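Local coordinates for protein probable ferredoxin-dependent nitrite reductase NirA (Mycobacterium tuberculosis, PDB 1ZJ8) that catalyses the six-electron reduction of sulfite to sulfide, using siroheme, a [4Fe-4S] cluster and electrons supplied by ferredoxin, at residues Ile65-Thr68 and Asp69-Arg73; Gly72-Trp76 and Trp77-Thr81; Glu152-Pro155 and Glu156-Arg160. All coordinates share one frame; numbering follows the deposited sequence.

Interaction 1 of 3, residues Ile65-Thr68 and Asp69-Arg73; sequences IDKT and DLRGR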
loop_
_atom_site.group_PDB
_atom_site.type_symbol
_atom_site.label_atom_id
_atom_site.label_comp_id
_atom_site.label_asym_id
_atom_site.label_seq_id
_atom_site.Cartn_x
_atom_site.Cartn_y
_atom_site.Cartn_z
ATOM N N ILE A 65 -4.342 -17.238 -23.828
ATOM C CA ILE A 65 -4.121 -17.392 -22.393
ATOM C C ILE A 65 -5.237 -18.192 -21.716
ATOM O O ILE A 65 -6.414 -17.848 -21.811
ATOM C CB ILE A 65 -3.918 -16.014 -21.677
ATOM C CG1 ILE A 65 -2.821 -15.181 -22.381
ATOM C CG2 ILE A 65 -3.537 -16.229 -20.199
ATOM C CD1 ILE A 65 -2.811 -13.699 -21.999
ATOM N N ASP A 66 -4.841 -19.272 -21.042
ATOM C CA ASP A 66 -5.762 -20.063 -20.233
ATOM C C ASP A 66 -6.367 -19.203 -19.140
ATOM O O ASP A 66 -5.670 -18.431 -18.494
ATOM C CB ASP A 66 -5.050 -21.256 -19.581
ATOM C CG ASP A 66 -5.641 -22.588 -19.990
ATOM O OD1 ASP A 66 -6.885 -22.719 -19.972
ATOM O OD2 ASP A 66 -4.855 -23.509 -20.307
ATOM N N LYS A 67 -7.664 -19.358 -18.915
ATOM C CA LYS A 67 -8.364 -18.491 -17.976
ATOM C C LYS A 67 -7.892 -18.657 -16.533
ATOM O O LYS A 67 -7.987 -17.708 -15.755
ATOM C CB LYS A 67 -9.884 -18.623 -18.130
ATOM C CG LYS A 67 -10.374 -17.820 -19.345
ATOM C CD LYS A 67 -11.718 -18.276 -19.889
ATOM C CE LYS A 67 -12.067 -17.486 -21.141
ATOM N NZ LYS A 67 -13.418 -17.825 -21.644
ATOM N N THR A 68 -7.348 -19.824 -16.181
ATOM C CA THR A 68 -6.771 -20.029 -14.847
ATOM C C THR A 68 -5.374 -19.382 -14.717
ATOM O O THR A 68 -4.996 -18.904 -13.642
ATOM C CB THR A 68 -6.741 -21.524 -14.482
ATOM O OG1 THR A 68 -6.147 -22.274 -15.551
ATOM C CG2 THR A 68 -8.171 -22.017 -14.221
ATOM N N ASP A 69 -4.620 -19.355 -15.811
ATOM C CA ASP A 69 -3.401 -18.548 -15.873
ATOM C C ASP A 69 -3.740 -17.057 -15.839
ATOM O O ASP A 69 -3.225 -16.329 -14.982
ATOM C CB ASP A 69 -2.590 -18.880 -17.125
ATOM C CG ASP A 69 -1.922 -20.227 -17.035
ATOM O OD1 ASP A 69 -2.043 -20.886 -15.978
ATOM O OD2 ASP A 69 -1.266 -20.616 -18.020
ATOM N N LEU A 70 -4.624 -16.632 -16.751
ATOM C CA LEU A 70 -5.044 -15.229 -16.888
ATOM C C LEU A 70 -5.536 -14.625 -15.585
ATOM O O LEU A 70 -5.043 -13.588 -15.171
ATOM C CB LEU A 70 -6.160 -15.085 -17.937
ATOM C CG LEU A 70 -6.792 -13.694 -18.159
ATOM C CD1 LEU A 70 -5.747 -12.644 -18.503
ATOM C CD2 LEU A 70 -7.838 -13.765 -19.256
ATOM N N ARG A 71 -6.491 -15.279 -14.937
ATOM C CA ARG A 71 -7.141 -14.713 -13.747
ATOM C C ARG A 71 -6.543 -15.155 -12.396
ATOM O O ARG A 71 -7.052 -14.761 -11.343
ATOM C CB ARG A 71 -8.652 -15.035 -13.767
ATOM C CG ARG A 71 -9.472 -14.248 -14.807
ATOM C CD ARG A 71 -10.959 -14.603 -14.741
ATOM N NE ARG A 71 -11.414 -15.252 -15.971
ATOM C CZ ARG A 71 -12.193 -14.696 -16.908
ATOM N NH1 ARG A 71 -12.653 -13.445 -16.789
ATOM N NH2 ARG A 71 -12.529 -15.406 -17.983
ATOM N N GLY A 72 -5.482 -15.967 -12.421
ATOM C CA GLY A 72 -4.917 -16.540 -11.191
ATOM C C GLY A 72 -3.399 -16.566 -11.185
ATOM O O GLY A 72 -2.749 -15.799 -10.469
ATOM N N ARG A 73 -2.826 -17.447 -11.992
ATOM C CA ARG A 73 -1.396 -17.700 -11.941
ATOM C C ARG A 73 -0.540 -16.511 -12.406
ATOM O O ARG A 73 0.618 -16.383 -11.995
ATOM C CB ARG A 73 -1.092 -18.967 -12.739
ATOM C CG ARG A 73 -0.572 -20.106 -11.886
ATOM C CD ARG A 73 -0.568 -21.485 -12.599
ATOM N NE ARG A 73 -1.739 -22.292 -12.212
ATOM C CZ ARG A 73 -2.551 -22.931 -13.051
ATOM N NH1 ARG A 73 -2.333 -22.912 -14.362
ATOM N NH2 ARG A 73 -3.585 -23.605 -12.573
#
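Lys-67 and Arg-71 run side by side and point the same way on the outer flank of the short helix 67-73, which Asp-66 precedes at the N-cap position and a wider pi-type turn completes. The lysine chain is extended beyond CG, whereas the arginine bends at chi3 (-115°), bringing NH2 back along the lysine methylenes. Lys-67 CD lies at the guanidinium edge, in its plane, 3.5 Å from Arg-71 NH2. The charged ends, Lys-67 NZ and Arg-71 NH2, stay 4.5 Å apart. Helix 97-100 borders this flank, with Asp-98 touching both side chains, and Glu-101 forms a salt bridge with Arg-71 NH1; these acids would probably temper the like charges.

The inner flank is apolar. Ile-65 and Leu-70 cross at about a right angle, and Ile-65 CG2 meets Leu-70 CB at 3.6 Å. Both side chains also reach Phe-105 of strand 104-109, so the helix and the loop before it pack against the sheet.

A third flank is ionic yet largely buried. Asp-69 OD1 forms a salt bridge with Arg-73 NH1 at 2.6 Å, while OD2 is hydrogen-bonded to the Tyr-57 hydroxyl and salt-bridged to Arg-52, both of helix 49-60. The carboxylate is therefore gripped through both oxygens, and Arg-73 has a further hydrogen bond from NH2 to the carbonyl of Leu-40. Thr-68 lies alongside Arg-73, its hydroxyl near the guanidinium without bonding to it.

The backbone changes its step along the helix. Leu-70 N reaches Asp-66 O at 2.7 Å and Arg-71 N reaches Lys-67 O at 3.0 Å, both regular alpha-helical bonds. The next bond spans five residues, as a pi turn does: Arg-73 N donates to Thr-68 O at 3.1 Å.

Interaction 2 of 3, residues Gly72-Trp76 and Trp77-Thr81; sequences GRFRW and WGLYT. With SRM (siroheme), chain E.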
loop_
_atom_site.group_PDB
_atom_site.type_symbol
_atom_site.label_atom_id
_atom_site.label_comp_id
_atom_site.label_asym_id
_atom_site.label_seq_id
_atom_site.Cartn_x
_atom_site.Cartn_y
_atom_site.Cartn_z
ATOM N N GLY A 72 -5.482 -15.967 -12.421
ATOM C CA GLY A 72 -4.917 -16.540 -11.191
ATOM C C GLY A 72 -3.399 -16.566 -11.185
ATOM O O GLY A 72 -2.749 -15.799 -10.469
ATOM N N ARG A 73 -2.826 -17.447 -11.992
ATOM C CA ARG A 73 -1.396 -17.700 -11.941
ATOM C C ARG A 73 -0.540 -16.511 -12.406
ATOM O O ARG A 73 0.618 -16.383 -11.995
ATOM C CB ARG A 73 -1.092 -18.967 -12.739
ATOM C CG ARG A 73 -0.572 -20.106 -11.886
ATOM C CD ARG A 73 -0.568 -21.485 -12.599
ATOM N NE ARG A 73 -1.739 -22.292 -12.212
ATOM C CZ ARG A 73 -2.551 -22.931 -13.051
ATOM N NH1 ARG A 73 -2.333 -22.912 -14.362
ATOM N NH2 ARG A 73 -3.585 -23.605 -12.573
ATOM N N PHE A 74 -1.112 -15.653 -13.255
ATOM C CA PHE A 74 -0.456 -14.398 -13.709
ATOM C C PHE A 74 -0.055 -13.485 -12.549
ATOM O O PHE A 74 0.971 -12.811 -12.590
ATOM C CB PHE A 74 -1.398 -13.600 -14.636
ATOM C CG PHE A 74 -1.156 -13.817 -16.108
ATOM C CD1 PHE A 74 -1.039 -15.097 -16.640
ATOM C CD2 PHE A 74 -1.079 -12.727 -16.980
ATOM C CE1 PHE A 74 -0.837 -15.287 -18.014
ATOM C CE2 PHE A 74 -0.872 -12.912 -18.361
ATOM C CZ PHE A 74 -0.753 -14.188 -18.871
ATOM N N ARG A 75 -0.882 -13.473 -11.519
ATOM C CA ARG A 75 -0.678 -12.605 -10.373
ATOM C C ARG A 75 0.668 -12.863 -9.707
ATOM O O ARG A 75 1.336 -11.936 -9.266
ATOM C CB ARG A 75 -1.821 -12.793 -9.388
ATOM C CG ARG A 75 -3.160 -12.414 -10.004
ATOM C CD ARG A 75 -4.265 -12.586 -9.023
ATOM N NE ARG A 75 -5.520 -12.107 -9.570
ATOM C CZ ARG A 75 -6.645 -12.016 -8.876
ATOM N NH1 ARG A 75 -6.683 -12.369 -7.596
ATOM N NH2 ARG A 75 -7.738 -11.564 -9.461
ATOM N N TRP A 76 1.106 -14.112 -9.686
ATOM C CA TRP A 76 2.395 -14.444 -9.086
ATOM C C TRP A 76 3.540 -13.720 -9.766
ATOM O O TRP A 76 4.679 -13.796 -9.286
ATOM C CB TRP A 76 2.648 -15.954 -9.123
ATOM C CG TRP A 76 2.155 -16.648 -7.919
ATOM C CD1 TRP A 76 2.911 -17.157 -6.912
ATOM C CD2 TRP A 76 0.784 -16.906 -7.572
ATOM N NE1 TRP A 76 2.100 -17.730 -5.962
ATOM C CE2 TRP A 76 0.791 -17.593 -6.347
ATOM C CE3 TRP A 76 -0.446 -16.637 -8.189
ATOM C CZ2 TRP A 76 -0.381 -18.006 -5.717
ATOM C CZ3 TRP A 76 -1.613 -17.048 -7.562
ATOM C CH2 TRP A 76 -1.573 -17.723 -6.340
ATOM N N TRP A 77 3.247 -13.047 -10.882
ATOM C CA TRP A 77 4.217 -12.172 -11.528
ATOM C C TRP A 77 3.743 -10.728 -11.621
ATOM O O TRP A 77 4.279 -9.945 -12.401
ATOM C CB TRP A 77 4.586 -12.708 -12.907
ATOM C CG TRP A 77 5.319 -13.981 -12.803
ATOM C CD1 TRP A 77 4.794 -15.221 -12.910
ATOM C CD2 TRP A 77 6.716 -14.153 -12.520
ATOM N NE1 TRP A 77 5.769 -16.165 -12.726
ATOM C CE2 TRP A 77 6.964 -15.539 -12.484
ATOM C CE3 TRP A 77 7.782 -13.271 -12.302
ATOM C CZ2 TRP A 77 8.240 -16.078 -12.241
ATOM C CZ3 TRP A 77 9.050 -13.810 -12.052
ATOM C CH2 TRP A 77 9.259 -15.207 -12.026
ATOM N N GLY A 78 2.763 -10.357 -10.807
ATOM C CA GLY A 78 2.297 -8.973 -10.773
ATOM C C GLY A 78 1.539 -8.517 -12.017
ATOM O O GLY A 78 1.497 -7.309 -12.308
ATOM N N LEU A 79 0.938 -9.475 -12.739
ATOM C CA LEU A 79 0.096 -9.178 -13.899
ATOM C C LEU A 79 -1.329 -9.407 -13.503
ATOM O O LEU A 79 -1.748 -10.520 -13.221
ATOM C CB LEU A 79 0.454 -10.033 -15.095
ATOM C CG LEU A 79 1.766 -9.579 -15.735
ATOM C CD1 LEU A 79 2.422 -10.732 -16.482
ATOM C CD2 LEU A 79 1.568 -8.371 -16.655
ATOM N N TYR A 80 -2.047 -8.305 -13.425
ATOM C CA TYR A 80 -3.442 -8.280 -13.056
ATOM C C TYR A 80 -4.150 -7.710 -14.319
ATOM O O TYR A 80 -3.667 -6.779 -14.972
ATOM C CB TYR A 80 -3.596 -7.392 -11.794
ATOM C CG TYR A 80 -3.787 -8.044 -10.400
ATOM C CD1 TYR A 80 -5.064 -8.461 -10.013
ATOM C CD2 TYR A 80 -2.730 -8.129 -9.414
ATOM C CE1 TYR A 80 -5.315 -8.999 -8.751
ATOM C CE2 TYR A 80 -3.002 -8.663 -8.122
ATOM C CZ TYR A 80 -4.292 -9.099 -7.821
ATOM O OH TYR A 80 -4.578 -9.629 -6.590
ATOM N N THR A 81 -5.262 -8.325 -14.693
ATOM C CA THR A 81 -6.061 -7.907 -15.849
ATOM C C THR A 81 -6.683 -6.509 -15.585
ATOM O O THR A 81 -7.119 -6.246 -14.460
ATOM C CB THR A 81 -7.155 -8.980 -16.082
ATOM O OG1 THR A 81 -7.382 -9.153 -17.486
ATOM C CG2 THR A 81 -8.448 -8.651 -15.323
HETATM FE FE SRM E . -4.961 -3.607 -3.115
HETATM C CHA SRM E . -7.033 -5.711 -4.834
HETATM C CHB SRM E . -4.916 -1.530 -5.742
HETATM C CHC SRM E . -2.951 -1.631 -1.490
HETATM C CHD SRM E . -6.665 -4.311 -0.193
HETATM N NA SRM E . -5.645 -3.714 -4.991
HETATM C C1A SRM E . -6.366 -4.704 -5.562
HETATM C C2A SRM E . -6.402 -4.640 -7.058
HETATM C CMA SRM E . -5.372 -5.568 -7.625
HETATM C CDA SRM E . -7.783 -4.843 -7.616
HETATM C CEA SRM E . -8.146 -6.153 -8.239
HETATM O O3A SRM E . -8.128 -7.169 -7.536
HETATM O O4A SRM E . -8.455 -6.228 -9.437
HETATM C C3A SRM E . -6.022 -3.215 -7.273
HETATM C CAA SRM E . -5.130 -2.980 -8.446
HETATM C CBA SRM E . -6.098 -2.724 -9.571
HETATM C CCA SRM E . -5.516 -1.776 -10.569
HETATM O O1A SRM E . -4.857 -0.796 -10.158
HETATM O O2A SRM E . -5.694 -2.009 -11.789
HETATM C C4A SRM E . -5.481 -2.795 -5.949
HETATM N NB SRM E . -3.987 -1.974 -3.612
HETATM C C1B SRM E . -4.010 -1.239 -4.726
HETATM C C2B SRM E . -2.995 -0.132 -4.781
HETATM C CMB SRM E . -2.357 0.060 -6.128
HETATM C CDB SRM E . -3.698 1.132 -4.413
HETATM C CEB SRM E . -2.914 2.396 -4.405
HETATM O O3B SRM E . -3.115 3.316 -5.227
HETATM O O4B SRM E . -2.039 2.496 -3.545
HETATM C C3B SRM E . -2.071 -0.592 -3.674
HETATM C CAB SRM E . -1.026 -1.540 -4.202
HETATM C CBB SRM E . 0.205 -1.550 -3.348
HETATM C CCB SRM E . 1.120 -2.664 -3.767
HETATM O O1B SRM E . 2.123 -2.436 -4.439
HETATM O O2B SRM E . 0.908 -3.823 -3.426
HETATM C C4B SRM E . -3.021 -1.439 -2.871
HETATM N NC SRM E . -4.912 -2.996 -1.282
HETATM C C1C SRM E . -3.890 -2.312 -0.730
HETATM C C2C SRM E . -4.073 -2.029 0.617
HETATM C CDC SRM E . -3.323 -1.092 1.504
HETATM C CEC SRM E . -2.099 -1.520 2.215
HETATM O O3C SRM E . -1.567 -2.620 1.941
HETATM O O4C SRM E . -1.676 -0.735 3.076
HETATM C C3C SRM E . -5.172 -2.768 0.937
HETATM C CAC SRM E . -5.679 -2.739 2.342
HETATM C CBC SRM E . -4.893 -3.401 3.453
HETATM C CCC SRM E . -5.158 -4.896 3.416
HETATM O O1C SRM E . -4.692 -5.606 2.484
HETATM O O2C SRM E . -5.875 -5.367 4.336
HETATM C C4C SRM E . -5.620 -3.393 -0.198
HETATM N ND SRM E . -6.299 -5.023 -2.563
HETATM C C1D SRM E . -6.962 -4.976 -1.396
HETATM C C2D SRM E . -8.136 -5.743 -1.508
HETATM C CAD SRM E . -8.781 -6.434 -0.319
HETATM C CBD SRM E . -8.388 -7.844 -0.009
HETATM C CCD SRM E . -8.861 -8.581 1.211
HETATM O O1D SRM E . -7.990 -8.898 2.052
HETATM O O2D SRM E . -10.079 -8.859 1.378
HETATM C C3D SRM E . -8.151 -6.254 -2.795
HETATM C CDD SRM E . -8.936 -7.458 -3.239
HETATM C CED SRM E . -8.515 -8.878 -2.929
HETATM O O3D SRM E . -7.388 -9.133 -2.501
HETATM O O4D SRM E . -9.293 -9.828 -3.095
HETATM C C4D SRM E . -7.008 -5.802 -3.435
#
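Arg-75 has CG anti to its carbonyl carbon (chi1 -62°) and then runs straight from CG to NE, which carries its chain across the ring of Tyr-80. CD makes a CH-pi contact, 4.0 Å from the centroid of the Tyr-80 ring. Farther out, the guanidinium passes beyond the CE1 edge of the ring, so that Tyr-80 CE1 lies against one guanidinium face, with the two planes 27° apart. Siroheme takes the opposite side of the phenol: its methyl carbon CMA sits over the ring centre, 3.5 Å above the plane. Tyr-80 is thus sandwiched between an arginine chain and the cofactor, and the covalent link from its CE2 to Cys-172 SG would further fix its rotation.

The two segments are also joined through the backbone turn. Gly-78 N donates to Arg-75 O at 2.6 Å, and Gly-78 has a positive phi of 70° as the chain leaves the 3-10 turn. A weak bond from Leu-79 N to Phe-74 O, 3.3 Å long, spans the same bend. Phe-74 CD2 packs on Leu-79 CB at 3.6 Å, and both side chains continue onto Phe-105 of strand 104-109. The arrangement is a tight connection from helix 67-73 into edge strand 79-83, and it delivers the cross-linked tyrosine to the siroheme pocket of this sulfite reductase.

Interaction 3 of 3, residues Glu152-Pro155 and Glu156-Arg160; sequences ENVP and EIWRR
Val-154 and Trp-158 meet one helical turn apart: Val-154 CG1 sits over the centre of the indole six-membered ring, 3.5 Å from its centroid and only 8° off the ring normal. This is a CH-pi contact squarely on the face. CG1 is the valine branch that does the touching because it stands anti to the backbone N (chi1 175°), leaning along the helix toward the tryptophan. Val-154 O lies over a face of the same indole, 3.4 Å from Trp-158 CG, and also accepts the backbone bond from Trp-158 N at 3.1 Å. Valine and tryptophan are thus joined through both backbone and side chain.

The flanking alpha-helical bonds are Ile-157 N to Asn-153 O and Arg-159 N to Pro-155 O, each 3.1 Å. Asn-153 turns its amide back to the chain before the helix, where ND2 is bonded to the carbonyl of Glu-150.

On the outer side, Glu-156 ties together two arginines in a salt-bridge network. Its chain bends at chi2, and OE1 meets Arg-159 NH2 at 2.8 Å. OE1 also accepts a bond from Arg-160 NE at 3.2 Å, on the syn side but tilted out of the carboxylate plane, and OE2 completes the salt bridge through a weak hydrogen bond from Arg-160 NH2, 3.0 Å. That second guanidinium is shared with Glu-130.

Beyond this shell, Thr-168 holds Trp-158 NE1, Arg-50 makes a cation-pi contact with the indole, and the ring of Trp-77 meets it with planes about 55° apart. Within the ferredoxin-like half domain, helix 154-162 follows strand 144-149 and lies between two neighbours: Ile-157 and Arg-160 pack on Phe-131 of helix 118-131, while Pro-155 and Trp-158 touch Ala-58 and Ile-53 of helix 49-60.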
loop_
_atom_site.group_PDB
_atom_site.type_symbol
_atom_site.label_atom_id
_atom_site.label_comp_id
_atom_site.label_asym_id
_atom_site.label_seq_id
_atom_site.Cartn_x
_atom_site.Cartn_y
_atom_site.Cartn_z
ATOM N N GLU A 152 2.376 -9.348 -25.228
ATOM C CA GLU A 152 3.424 -9.272 -26.241
ATOM C C GLU A 152 4.727 -8.750 -25.643
ATOM O O GLU A 152 5.782 -9.276 -25.954
ATOM C CB GLU A 152 3.013 -8.365 -27.417
ATOM C CG GLU A 152 1.830 -8.864 -28.264
ATOM C CD GLU A 152 0.460 -8.610 -27.606
ATOM O OE1 GLU A 152 0.034 -7.439 -27.530
ATOM O OE2 GLU A 152 -0.201 -9.586 -27.177
ATOM N N ASN A 153 4.649 -7.734 -24.770
ATOM C CA ASN A 153 5.848 -6.997 -24.302
ATOM C C ASN A 153 6.506 -7.470 -22.991
ATOM O O ASN A 153 7.617 -7.011 -22.649
ATOM C CB ASN A 153 5.504 -5.520 -24.145
ATOM C CG ASN A 153 4.920 -4.932 -25.394
ATOM O OD1 ASN A 153 5.644 -4.559 -26.310
ATOM N ND2 ASN A 153 3.593 -4.836 -25.434
ATOM N N VAL A 154 5.847 -8.393 -22.285
ATOM C CA VAL A 154 6.234 -8.725 -20.900
ATOM C C VAL A 154 7.631 -9.327 -20.713
ATOM O O VAL A 154 8.285 -9.061 -19.705
ATOM C CB VAL A 154 5.205 -9.628 -20.228
ATOM C CG1 VAL A 154 5.686 -10.070 -18.848
ATOM C CG2 VAL A 154 3.882 -8.900 -20.093
ATOM N N PRO A 155 8.093 -10.144 -21.666
ATOM C CA PRO A 155 9.470 -10.646 -21.533
ATOM C C PRO A 155 10.505 -9.540 -21.700
ATOM O O PRO A 155 11.493 -9.502 -20.960
ATOM C CB PRO A 155 9.600 -11.663 -22.686
ATOM C CG PRO A 155 8.212 -11.850 -23.256
ATOM C CD PRO A 155 7.425 -10.638 -22.891
ATOM N N GLU A 156 10.269 -8.663 -22.678
ATOM C CA GLU A 156 11.161 -7.520 -22.957
ATOM C C GLU A 156 11.314 -6.659 -21.698
ATOM O O GLU A 156 12.423 -6.267 -21.324
ATOM C CB GLU A 156 10.612 -6.652 -24.110
ATOM C CG GLU A 156 11.653 -6.184 -25.142
ATOM C CD GLU A 156 12.535 -5.026 -24.673
ATOM O OE1 GLU A 156 13.097 -5.121 -23.562
ATOM O OE2 GLU A 156 12.700 -4.037 -25.433
ATOM N N ILE A 157 10.190 -6.378 -21.045
ATOM C CA ILE A 157 10.202 -5.590 -19.828
ATOM C C ILE A 157 11.051 -6.290 -18.764
ATOM O O ILE A 157 11.999 -5.686 -18.232
ATOM C CB ILE A 157 8.760 -5.319 -19.323
ATOM C CG1 ILE A 157 8.045 -4.379 -20.313
ATOM C CG2 ILE A 157 8.787 -4.731 -17.913
ATOM C CD1 ILE A 157 6.552 -4.287 -20.140
ATOM N N TRP A 158 10.735 -7.563 -18.492
ATOM C CA TRP A 158 11.437 -8.357 -17.462
ATOM C C TRP A 158 12.947 -8.306 -17.627
ATOM O O TRP A 158 13.711 -8.327 -16.661
ATOM C CB TRP A 158 10.983 -9.817 -17.498
ATOM C CG TRP A 158 9.692 -10.086 -16.751
ATOM C CD1 TRP A 158 9.151 -9.348 -15.719
ATOM C CD2 TRP A 158 8.819 -11.203 -16.938
ATOM N NE1 TRP A 158 7.988 -9.928 -15.277
ATOM C CE2 TRP A 158 7.758 -11.068 -16.006
ATOM C CE3 TRP A 158 8.825 -12.305 -17.800
ATOM C CZ2 TRP A 158 6.713 -11.996 -15.922
ATOM C CZ3 TRP A 158 7.794 -13.218 -17.717
ATOM C CH2 TRP A 158 6.750 -13.059 -16.787
ATOM N N ARG A 159 13.358 -8.221 -18.876
ATOM C CA ARG A 159 14.746 -8.208 -19.228
ATOM C C ARG A 159 15.410 -6.852 -18.885
ATOM O O ARG A 159 16.516 -6.826 -18.325
ATOM C CB ARG A 159 14.839 -8.560 -20.715
ATOM C CG ARG A 159 16.032 -9.420 -21.104
ATOM C CD ARG A 159 16.966 -8.673 -22.040
ATOM N NE ARG A 159 16.227 -8.045 -23.148
ATOM C CZ ARG A 159 16.213 -6.733 -23.435
ATOM N NH1 ARG A 159 16.926 -5.850 -22.715
ATOM N NH2 ARG A 159 15.488 -6.300 -24.476
ATOM N N ARG A 160 14.734 -5.739 -19.194
ATOM C CA ARG A 160 15.231 -4.395 -18.812
ATOM C C ARG A 160 15.157 -4.153 -17.298
ATOM O O ARG A 160 16.033 -3.509 -16.719
ATOM C CB ARG A 160 14.445 -3.278 -19.503
ATOM C CG ARG A 160 14.394 -3.372 -21.006
ATOM C CD ARG A 160 14.305 -2.003 -21.663
ATOM N NE ARG A 160 13.419 -2.028 -22.828
ATOM C CZ ARG A 160 13.252 -1.023 -23.694
ATOM N NH1 ARG A 160 13.914 0.123 -23.558
ATOM N NH2 ARG A 160 12.408 -1.160 -24.708
#

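Overall arrangement
Interactions 1 and 2 share Gly-72 and Arg-73 and follow one another along the chain, their centres 8 Å apart; Ile-65 CG2 packs on Phe-74 CE1 where they join. Interaction 3, on a separate helix, touches interaction 2 through Leu-79 and Val-154 but has no contact with interaction 1. Interaction 2 is the buried one, dominated by aromatic and CH-pi packing beside siroheme. Interactions 1 and 3 are partly buried helical turns, each with an apolar side inward; both have an i to i+4 salt bridge, but that of interaction 1 joins two buried residues, whereas the Glu-156 network lies on more exposed side chains. Helix 49-60 contributes neighbours to all three.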